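PDB 5FW4: Dye-decolorizing peroxidase Tfu_3078 from Thermobifida fusca, which is a secreted heme b peroxidase that uses hydrogen peroxide to oxidise anthraquinone dyes readily and azo dyes and phenolic substrates such as guaiacol more modestly. Local coordinates for residues Pro168-Asp173 and Gly385-Gln390; Val278-Arg283 and Ile404-Ser409. One frame throughout, in Å; residues are numbered along the deposited sequence.

In the fold
Both contacts border the heme b pocket, and their centres lie about 11 Å apart. Interaction 1 brings a loop of the N-terminal family region against the start of helix 386-395; interaction 2 pairs two antiparallel strands of the C-terminal region, 275-284 and 404-414, the second following that helix in the chain. A salt bridge joins them, D173 OD1 to R280 NH2 at 2.9 Å, while F386 packs on V278 and R280. F386, V389 and Q390 from the first and I282, I404 and H406 from the second line the porphyrin. H338, the probable proximal iron ligand, has its side chain about 7 Å from that of Q390 and about 6 Å from that of I404.

Interaction 1 of 2, residues Pro168-Asp173 and Gly385-Gln390; sequences PEFSTD and GFIPVQ. With HEM (protoporphyrin IX containing Fe), chain C.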
loop_
_atom_site.group_PDB
_atom_site.type_symbol
_atom_site.label_atom_id
_atom_site.label_comp_id
_atom_site.label_asym_id
_atom_site.label_seq_id
_atom_site.Cartn_x
_atom_site.Cartn_y
_atom_site.Cartn_z
ATOM N N PRO A 168 -2.824 13.844 -26.291
ATOM C CA PRO A 168 -3.891 13.432 -27.185
ATOM C C PRO A 168 -4.578 12.176 -26.680
ATOM O O PRO A 168 -4.045 11.467 -25.821
ATOM C CB PRO A 168 -3.151 13.141 -28.508
ATOM C CG PRO A 168 -1.784 12.791 -28.094
ATOM C CD PRO A 168 -1.495 13.651 -26.898
ATOM N N GLU A 169 -5.746 11.904 -27.245
ATOM C CA GLU A 169 -6.433 10.634 -27.041
ATOM C C GLU A 169 -5.687 9.563 -27.826
ATOM O O GLU A 169 -5.258 9.819 -28.949
ATOM C CB GLU A 169 -7.883 10.687 -27.542
ATOM C CG GLU A 169 -8.776 11.647 -26.772
ATOM C CD GLU A 169 -10.252 11.467 -27.100
ATOM O OE1 GLU A 169 -10.589 11.117 -28.254
ATOM O OE2 GLU A 169 -11.066 11.685 -26.182
ATOM N N PHE A 170 -5.506 8.393 -27.216
ATOM C CA PHE A 170 -4.861 7.261 -27.891
ATOM C C PHE A 170 -5.905 6.200 -28.131
ATOM O O PHE A 170 -6.879 6.092 -27.371
ATOM C CB PHE A 170 -3.699 6.695 -27.074
ATOM C CG PHE A 170 -2.572 7.680 -26.831
ATOM C CD1 PHE A 170 -1.629 7.918 -27.806
ATOM C CD2 PHE A 170 -2.457 8.379 -25.617
ATOM C CE1 PHE A 170 -0.593 8.809 -27.596
ATOM C CE2 PHE A 170 -1.409 9.272 -25.403
ATOM C CZ PHE A 170 -0.485 9.497 -26.400
ATOM N N SER A 171 -5.691 5.392 -29.169
ATOM C CA SER A 171 -6.706 4.457 -29.620
ATOM C C SER A 171 -6.988 3.337 -28.606
ATOM O O SER A 171 -8.030 2.702 -28.662
ATOM C CB SER A 171 -6.316 3.876 -31.002
ATOM O OG SER A 171 -5.098 3.166 -30.919
ATOM N N THR A 172 -6.052 3.068 -27.703
ATOM C CA THR A 172 -6.229 2.034 -26.690
ATOM C C THR A 172 -6.707 2.623 -25.347
ATOM O O THR A 172 -6.816 1.902 -24.371
ATOM C CB THR A 172 -4.910 1.288 -26.416
ATOM O OG1 THR A 172 -3.861 2.230 -26.117
ATOM C CG2 THR A 172 -4.534 0.428 -27.656
ATOM N N ASP A 173 -6.954 3.922 -25.316
ATOM C CA ASP A 173 -7.369 4.580 -24.072
ATOM C C ASP A 173 -8.601 3.912 -23.416
ATOM O O ASP A 173 -9.536 3.494 -24.086
ATOM C CB ASP A 173 -7.658 6.069 -24.338
ATOM C CG ASP A 173 -6.391 6.945 -24.389
ATOM O OD1 ASP A 173 -5.265 6.513 -24.117
ATOM O OD2 ASP A 173 -6.527 8.128 -24.716
ATOM N N GLY A 385 8.841 12.415 -26.589
ATOM C CA GLY A 385 9.002 11.437 -25.533
ATOM C C GLY A 385 7.828 10.485 -25.448
ATOM O O GLY A 385 7.623 9.652 -26.328
ATOM N N PHE A 386 7.061 10.592 -24.379
ATOM C CA PHE A 386 5.858 9.770 -24.214
ATOM C C PHE A 386 4.881 9.717 -25.408
ATOM O O PHE A 386 4.436 8.605 -25.773
ATOM C CB PHE A 386 5.058 10.240 -22.994
ATOM C CG PHE A 386 3.796 9.485 -22.779
ATOM C CD1 PHE A 386 3.824 8.261 -22.128
ATOM C CD2 PHE A 386 2.578 9.998 -23.183
ATOM C CE1 PHE A 386 2.654 7.546 -21.912
ATOM C CE2 PHE A 386 1.392 9.296 -22.951
ATOM C CZ PHE A 386 1.442 8.057 -22.321
ATOM N N ILE A 387 4.535 10.873 -26.002
ATOM C CA ILE A 387 3.447 10.908 -26.991
ATOM C C ILE A 387 3.736 10.065 -28.250
ATOM O O ILE A 387 2.916 9.249 -28.638
ATOM C CB ILE A 387 3.105 12.310 -27.521
ATOM C CG1 ILE A 387 2.779 13.311 -26.397
ATOM C CG2 ILE A 387 1.935 12.216 -28.492
ATOM C CD1 ILE A 387 1.663 12.859 -25.564
ATOM N N PRO A 388 4.859 10.311 -28.903
ATOM C CA PRO A 388 5.043 9.513 -30.141
ATOM C C PRO A 388 5.148 8.037 -29.827
ATOM O O PRO A 388 4.633 7.201 -30.567
ATOM C CB PRO A 388 6.328 10.088 -30.754
ATOM C CG PRO A 388 7.007 10.847 -29.651
ATOM C CD PRO A 388 5.930 11.306 -28.710
ATOM N N VAL A 389 5.759 7.717 -28.704
ATOM C CA VAL A 389 5.983 6.325 -28.321
ATOM C C VAL A 389 4.677 5.628 -28.005
ATOM O O VAL A 389 4.422 4.509 -28.495
ATOM C CB VAL A 389 6.967 6.217 -27.158
ATOM C CG1 VAL A 389 7.089 4.797 -26.621
ATOM C CG2 VAL A 389 8.315 6.754 -27.577
ATOM N N GLN A 390 3.830 6.274 -27.217
ATOM C CA GLN A 390 2.556 5.653 -26.887
ATOM C C GLN A 390 1.688 5.487 -28.118
ATOM O O GLN A 390 0.949 4.511 -28.192
ATOM C CB GLN A 390 1.778 6.433 -25.829
ATOM C CG GLN A 390 0.361 5.922 -25.594
ATOM C CD GLN A 390 0.269 4.537 -24.981
ATOM O OE1 GLN A 390 -0.832 4.018 -24.788
ATOM N NE2 GLN A 390 1.394 3.932 -24.667
HETATM C CHA HEM C . 10.696 -0.965 -21.876
HETATM C CHB HEM C . 7.102 -3.016 -19.360
HETATM C CHC HEM C . 4.224 0.661 -20.613
HETATM C CHD HEM C . 7.894 2.838 -22.900
HETATM C C1A HEM C . 9.962 -1.819 -21.090
HETATM C C2A HEM C . 10.459 -3.041 -20.594
HETATM C C3A HEM C . 9.441 -3.621 -19.911
HETATM C C4A HEM C . 8.329 -2.773 -19.966
HETATM C CMA HEM C . 9.483 -4.904 -19.171
HETATM C CAA HEM C . 11.833 -3.616 -20.827
HETATM C CBA HEM C . 12.844 -3.236 -19.751
HETATM C CGA HEM C . 13.232 -1.790 -19.851
HETATM O O1A HEM C . 12.788 -0.993 -18.980
HETATM O O2A HEM C . 13.988 -1.408 -20.780
HETATM C C1B HEM C . 5.992 -2.163 -19.504
HETATM C C2B HEM C . 4.727 -2.421 -18.923
HETATM C C3B HEM C . 3.894 -1.389 -19.260
HETATM C C4B HEM C . 4.717 -0.484 -20.064
HETATM C CMB HEM C . 4.394 -3.614 -18.072
HETATM C CAB HEM C . 2.503 -1.103 -18.893
HETATM C CBB HEM C . 1.835 -1.765 -17.948
HETATM C C1C HEM C . 4.955 1.573 -21.338
HETATM C C2C HEM C . 4.455 2.762 -21.827
HETATM C C3C HEM C . 5.517 3.392 -22.465
HETATM C C4C HEM C . 6.653 2.556 -22.365
HETATM C CMC HEM C . 3.025 3.189 -21.621
HETATM C CAC HEM C . 5.622 4.627 -23.227
HETATM C CBC HEM C . 4.596 5.210 -23.765
HETATM C C1D HEM C . 8.946 1.917 -22.768
HETATM C C2D HEM C . 10.259 2.193 -23.362
HETATM C C3D HEM C . 11.035 1.120 -23.083
HETATM C C4D HEM C . 10.176 0.207 -22.336
HETATM C CMD HEM C . 10.704 3.433 -24.119
HETATM C CAD HEM C . 12.491 0.947 -23.470
HETATM C CBD HEM C . 12.556 0.460 -24.921
HETATM C CGD HEM C . 13.991 0.412 -25.399
HETATM O O1D HEM C . 14.601 1.433 -25.771
HETATM O O2D HEM C . 14.582 -0.689 -25.399
HETATM N NA HEM C . 8.645 -1.670 -20.704
HETATM N NB HEM C . 5.941 -1.007 -20.162
HETATM N NC HEM C . 6.266 1.449 -21.707
HETATM N ND HEM C . 8.915 0.708 -22.147
HETATM FE FE HEM C . 7.478 -0.149 -21.247
HETATM O O HOH W 1 -3.692 4.203 -24.332
#
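F170 and Q390 carry the apolar part of this contact. Q390 sets its CG over the middle of the F170 ring, 3.4 Å from the centroid, in a CH-pi contact only 5° off the ring normal; with CG anti to its backbone N (chi1 172°) and a bend at chi2, its amide plane stands nearly perpendicular to the ring. I387 O meets the F170 edge near the ring plane, and F386 CE2 approaches F170 CE2 at 3.7 Å, the two rings almost at right angles but obliquely placed. P168 and I387 meet tip to tip, CD to CD1 at 3.5 Å.

The polar part runs through one water, which accepts from T172 OG1 (2.7 Å) and donates to D173 OD1 and to Q390 OE1 (2.9 Å). D173 OD2 takes the F170 N-H at 2.7 Å, nearly straight, bracing the type I turn F170-D173. An alanine in place of F170 would probably leave a gap beside F386 and I387 and take away the ring face on which Q390 CG rests, leaving that side chain freer to turn.

Q390 NE2 lies 3.5 Å from the heme methyl CMC; through ring and water, the loop probably helps to position this heme-pocket residue.

Interaction 2 of 2, residues Val278-Arg283 and Ile404-Ser409; sequences VVRRIR and IRHEGS. With HEM (protoporphyrin IX containing Fe), chain C.
A classic beta bulge interrupts the antiparallel pairing of strands 278-283 and 404-409 in the C-terminal ferredoxin-like sheet of this DyP-type peroxidase: E407 and G408 both face R281. R281 O accepts the E407 N-H at 2.9 Å, nearly along the C=O axis, and a weak second bond from G408 N; R281 N donates back to G408 O. Beyond the bulge, R283 and R405 form a hydrogen-bonded pair. A CB on G408 would come tight against that of R281.

On the face carrying R280, I282, H406 and S409, R280 bends at chi2 and chi3 (-77° and -82°), folding its guanidinium back over the neighbouring strand. NH1 donates to S409 OG at 2.9 Å, tilted from the guanidinium plane, and NE points toward H406 ND1, whose modelled position is less certain. I282 and I404 lie side by side, and both reach the heme vinyl carbon CBB, I282 CG2 at 3.5 Å and I404 CG2 at 3.6 Å. H406 turns its ring edge to the heme methyl CMC.

Charges occupy the face of R281 and R283. R283 NE makes a salt bridge to E407 OE2 at 2.9 Å, in the guanidinium plane but above that of the carboxylate, and a water links R283 NH2 to the same oxygen. Another water joins R281 NE to E407 OE1; R281 NH2 itself pairs with D370, and E407 OE1 with R364, so the buried charges of R281 and E407 each have more than one partner.

Strand 404-414 lies at the edge of the four-stranded sheet within this chain, while 275-284 is flanked on its other side by strand 369-379. Helix 386-395 lies against the face of H406, which touches Q390.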
loop_
_atom_site.group_PDB
_atom_site.type_symbol
_atom_site.label_atom_id
_atom_site.label_comp_id
_atom_site.label_asym_id
_atom_site.label_seq_id
_atom_site.Cartn_x
_atom_site.Cartn_y
_atom_site.Cartn_z
ATOM N N VAL A 278 4.520 12.554 -17.435
ATOM C CA VAL A 278 3.308 11.896 -17.819
ATOM C C VAL A 278 3.085 10.754 -16.851
ATOM O O VAL A 278 3.958 9.867 -16.701
ATOM C CB VAL A 278 3.336 11.353 -19.267
ATOM C CG1 VAL A 278 2.068 10.579 -19.541
ATOM C CG2 VAL A 278 3.505 12.493 -20.262
ATOM N N VAL A 279 1.922 10.765 -16.194
ATOM C CA VAL A 279 1.548 9.661 -15.327
ATOM C C VAL A 279 0.390 8.913 -15.934
ATOM O O VAL A 279 -0.589 9.505 -16.412
ATOM C CB VAL A 279 1.274 10.079 -13.858
ATOM C CG1 VAL A 279 0.349 11.250 -13.780
ATOM C CG2 VAL A 279 0.714 8.925 -13.046
ATOM N N ARG A 280 0.504 7.592 -15.921
ATOM C CA ARG A 280 -0.578 6.751 -16.389
ATOM C C ARG A 280 -0.813 5.653 -15.357
ATOM O O ARG A 280 0.141 5.001 -14.893
ATOM C CB ARG A 280 -0.213 6.151 -17.776
ATOM C CG ARG A 280 0.161 7.158 -18.854
ATOM C CD ARG A 280 -1.055 7.879 -19.445
ATOM N NE ARG A 280 -1.699 7.043 -20.469
ATOM C CZ ARG A 280 -2.529 7.456 -21.417
ATOM N NH1 ARG A 280 -2.866 8.728 -21.538
ATOM N NH2 ARG A 280 -2.998 6.564 -22.296
ATOM N N ARG A 281 -2.060 5.465 -14.976
ATOM C CA ARG A 281 -2.443 4.345 -14.149
ATOM C C ARG A 281 -2.787 3.219 -15.131
ATOM O O ARG A 281 -3.755 3.318 -15.848
ATOM C CB ARG A 281 -3.656 4.667 -13.306
ATOM C CG ARG A 281 -4.059 3.552 -12.363
ATOM C CD ARG A 281 -5.372 3.881 -11.726
ATOM N NE ARG A 281 -5.931 2.804 -10.913
ATOM C CZ ARG A 281 -6.507 2.976 -9.738
ATOM N NH1 ARG A 281 -6.570 4.187 -9.196
ATOM N NH2 ARG A 281 -6.996 1.934 -9.084
ATOM N N ILE A 282 -1.985 2.181 -15.126
ATOM C CA ILE A 282 -2.163 1.073 -16.130
ATOM C C ILE A 282 -2.476 -0.214 -15.417
ATOM O O ILE A 282 -1.614 -0.792 -14.769
ATOM C CB ILE A 282 -0.915 0.849 -16.925
ATOM C CG1 ILE A 282 -0.309 2.140 -17.399
ATOM C CG2 ILE A 282 -1.206 -0.088 -18.112
ATOM C CD1 ILE A 282 -1.200 2.883 -18.263
ATOM N N ARG A 283 -3.707 -0.658 -15.535
ATOM C CA ARG A 283 -4.157 -1.883 -14.927
ATOM C C ARG A 283 -3.551 -3.054 -15.730
ATOM O O ARG A 283 -3.509 -2.979 -16.940
ATOM C CB ARG A 283 -5.671 -1.961 -14.964
ATOM C CG ARG A 283 -6.238 -3.204 -14.261
ATOM C CD ARG A 283 -7.747 -3.262 -14.122
ATOM N NE ARG A 283 -8.529 -3.096 -15.344
ATOM C CZ ARG A 283 -8.931 -4.071 -16.157
ATOM N NH1 ARG A 283 -8.661 -5.346 -15.885
ATOM N NH2 ARG A 283 -9.677 -3.761 -17.217
ATOM N N ILE A 404 -3.001 -5.042 -20.760
ATOM C CA ILE A 404 -3.034 -3.773 -20.006
ATOM C C ILE A 404 -4.178 -2.864 -20.406
ATOM O O ILE A 404 -4.639 -2.908 -21.540
ATOM C CB ILE A 404 -1.725 -2.956 -20.162
ATOM C CG1 ILE A 404 -1.611 -2.346 -21.573
ATOM C CG2 ILE A 404 -0.531 -3.756 -19.696
ATOM C CD1 ILE A 404 -0.304 -1.651 -21.885
ATOM N N ARG A 405 -4.596 -1.989 -19.475
ATOM C CA ARG A 405 -5.614 -1.009 -19.771
ATOM C C ARG A 405 -5.198 0.305 -19.185
ATOM O O ARG A 405 -5.031 0.379 -17.975
ATOM C CB ARG A 405 -6.959 -1.432 -19.170
ATOM C CG ARG A 405 -7.556 -2.675 -19.790
ATOM C CD ARG A 405 -7.961 -2.456 -21.242
ATOM N NE ARG A 405 -8.627 -3.633 -21.799
ATOM C CZ ARG A 405 -8.038 -4.608 -22.517
ATOM N NH1 ARG A 405 -6.731 -4.619 -22.776
ATOM N NH2 ARG A 405 -8.785 -5.605 -22.950
ATOM N N HIS A 406 -5.027 1.329 -20.024
ATOM C CA HIS A 406 -4.766 2.672 -19.522
ATOM C C HIS A 406 -6.023 3.298 -18.894
ATOM O O HIS A 406 -6.938 3.716 -19.594
ATOM C CB HIS A 406 -4.241 3.540 -20.669
ATOM C CG HIS A 406 -2.829 3.233 -21.080
ATOM N ND1 HIS A 406 -1.774 4.047 -20.747
ATOM C CD2 HIS A 406 -2.302 2.214 -21.802
ATOM C CE1 HIS A 406 -0.655 3.551 -21.237
ATOM N NE2 HIS A 406 -0.950 2.444 -21.900
ATOM N N GLU A 407 -6.051 3.448 -17.566
ATOM C CA GLU A 407 -7.262 3.938 -16.880
ATOM C C GLU A 407 -7.159 5.331 -16.224
ATOM O O GLU A 407 -8.174 5.945 -15.931
ATOM C CB GLU A 407 -7.698 2.922 -15.813
ATOM C CG GLU A 407 -8.086 1.567 -16.391
ATOM C CD GLU A 407 -8.531 0.579 -15.343
ATOM O OE1 GLU A 407 -8.170 0.710 -14.162
ATOM O OE2 GLU A 407 -9.265 -0.352 -15.685
ATOM N N GLY A 408 -5.954 5.811 -16.007
ATOM C CA GLY A 408 -5.744 7.145 -15.434
ATOM C C GLY A 408 -4.643 7.800 -16.247
ATOM O O GLY A 408 -3.754 7.117 -16.744
ATOM N N SER A 409 -4.699 9.120 -16.370
ATOM C CA SER A 409 -3.704 9.869 -17.101
ATOM C C SER A 409 -3.603 11.310 -16.619
ATOM O O SER A 409 -4.620 11.949 -16.340
ATOM C CB SER A 409 -4.032 9.897 -18.585
ATOM O OG SER A 409 -3.008 10.559 -19.324
HETATM C CHA HEM C . 10.696 -0.965 -21.876
HETATM C CHB HEM C . 7.102 -3.016 -19.360
HETATM C CHC HEM C . 4.224 0.661 -20.613
HETATM C CHD HEM C . 7.894 2.838 -22.900
HETATM C C1A HEM C . 9.962 -1.819 -21.090
HETATM C C2A HEM C . 10.459 -3.041 -20.594
HETATM C C3A HEM C . 9.441 -3.621 -19.911
HETATM C C4A HEM C . 8.329 -2.773 -19.966
HETATM C CMA HEM C . 9.483 -4.904 -19.171
HETATM C CAA HEM C . 11.833 -3.616 -20.827
HETATM C CBA HEM C . 12.844 -3.236 -19.751
HETATM C CGA HEM C . 13.232 -1.790 -19.851
HETATM O O1A HEM C . 12.788 -0.993 -18.980
HETATM O O2A HEM C . 13.988 -1.408 -20.780
HETATM C C1B HEM C . 5.992 -2.163 -19.504
HETATM C C2B HEM C . 4.727 -2.421 -18.923
HETATM C C3B HEM C . 3.894 -1.389 -19.260
HETATM C C4B HEM C . 4.717 -0.484 -20.064
HETATM C CMB HEM C . 4.394 -3.614 -18.072
HETATM C CAB HEM C . 2.503 -1.103 -18.893
HETATM C CBB HEM C . 1.835 -1.765 -17.948
HETATM C C1C HEM C . 4.955 1.573 -21.338
HETATM C C2C HEM C . 4.455 2.762 -21.827
HETATM C C3C HEM C . 5.517 3.392 -22.465
HETATM C C4C HEM C . 6.653 2.556 -22.365
HETATM C CMC HEM C . 3.025 3.189 -21.621
HETATM C CAC HEM C . 5.622 4.627 -23.227
HETATM C CBC HEM C . 4.596 5.210 -23.765
HETATM C C1D HEM C . 8.946 1.917 -22.768
HETATM C C2D HEM C . 10.259 2.193 -23.362
HETATM C C3D HEM C . 11.035 1.120 -23.083
HETATM C C4D HEM C . 10.176 0.207 -22.336
HETATM C CMD HEM C . 10.704 3.433 -24.119
HETATM C CAD HEM C . 12.491 0.947 -23.470
HETATM C CBD HEM C . 12.556 0.460 -24.921
HETATM C CGD HEM C . 13.991 0.412 -25.399
HETATM O O1D HEM C . 14.601 1.433 -25.771
HETATM O O2D HEM C . 14.582 -0.689 -25.399
HETATM N NA HEM C . 8.645 -1.670 -20.704
HETATM N NB HEM C . 5.941 -1.007 -20.162
HETATM N NC HEM C . 6.266 1.449 -21.707
HETATM N ND HEM C . 8.915 0.708 -22.147
HETATM FE FE HEM C . 7.478 -0.149 -21.247
HETATM O O HOH W 2 -6.410 0.486 -12.061
HETATM O O HOH W 3 -10.727 -1.281 -17.638
HETATM O O HOH W 4 -10.576 -5.055 -19.706
#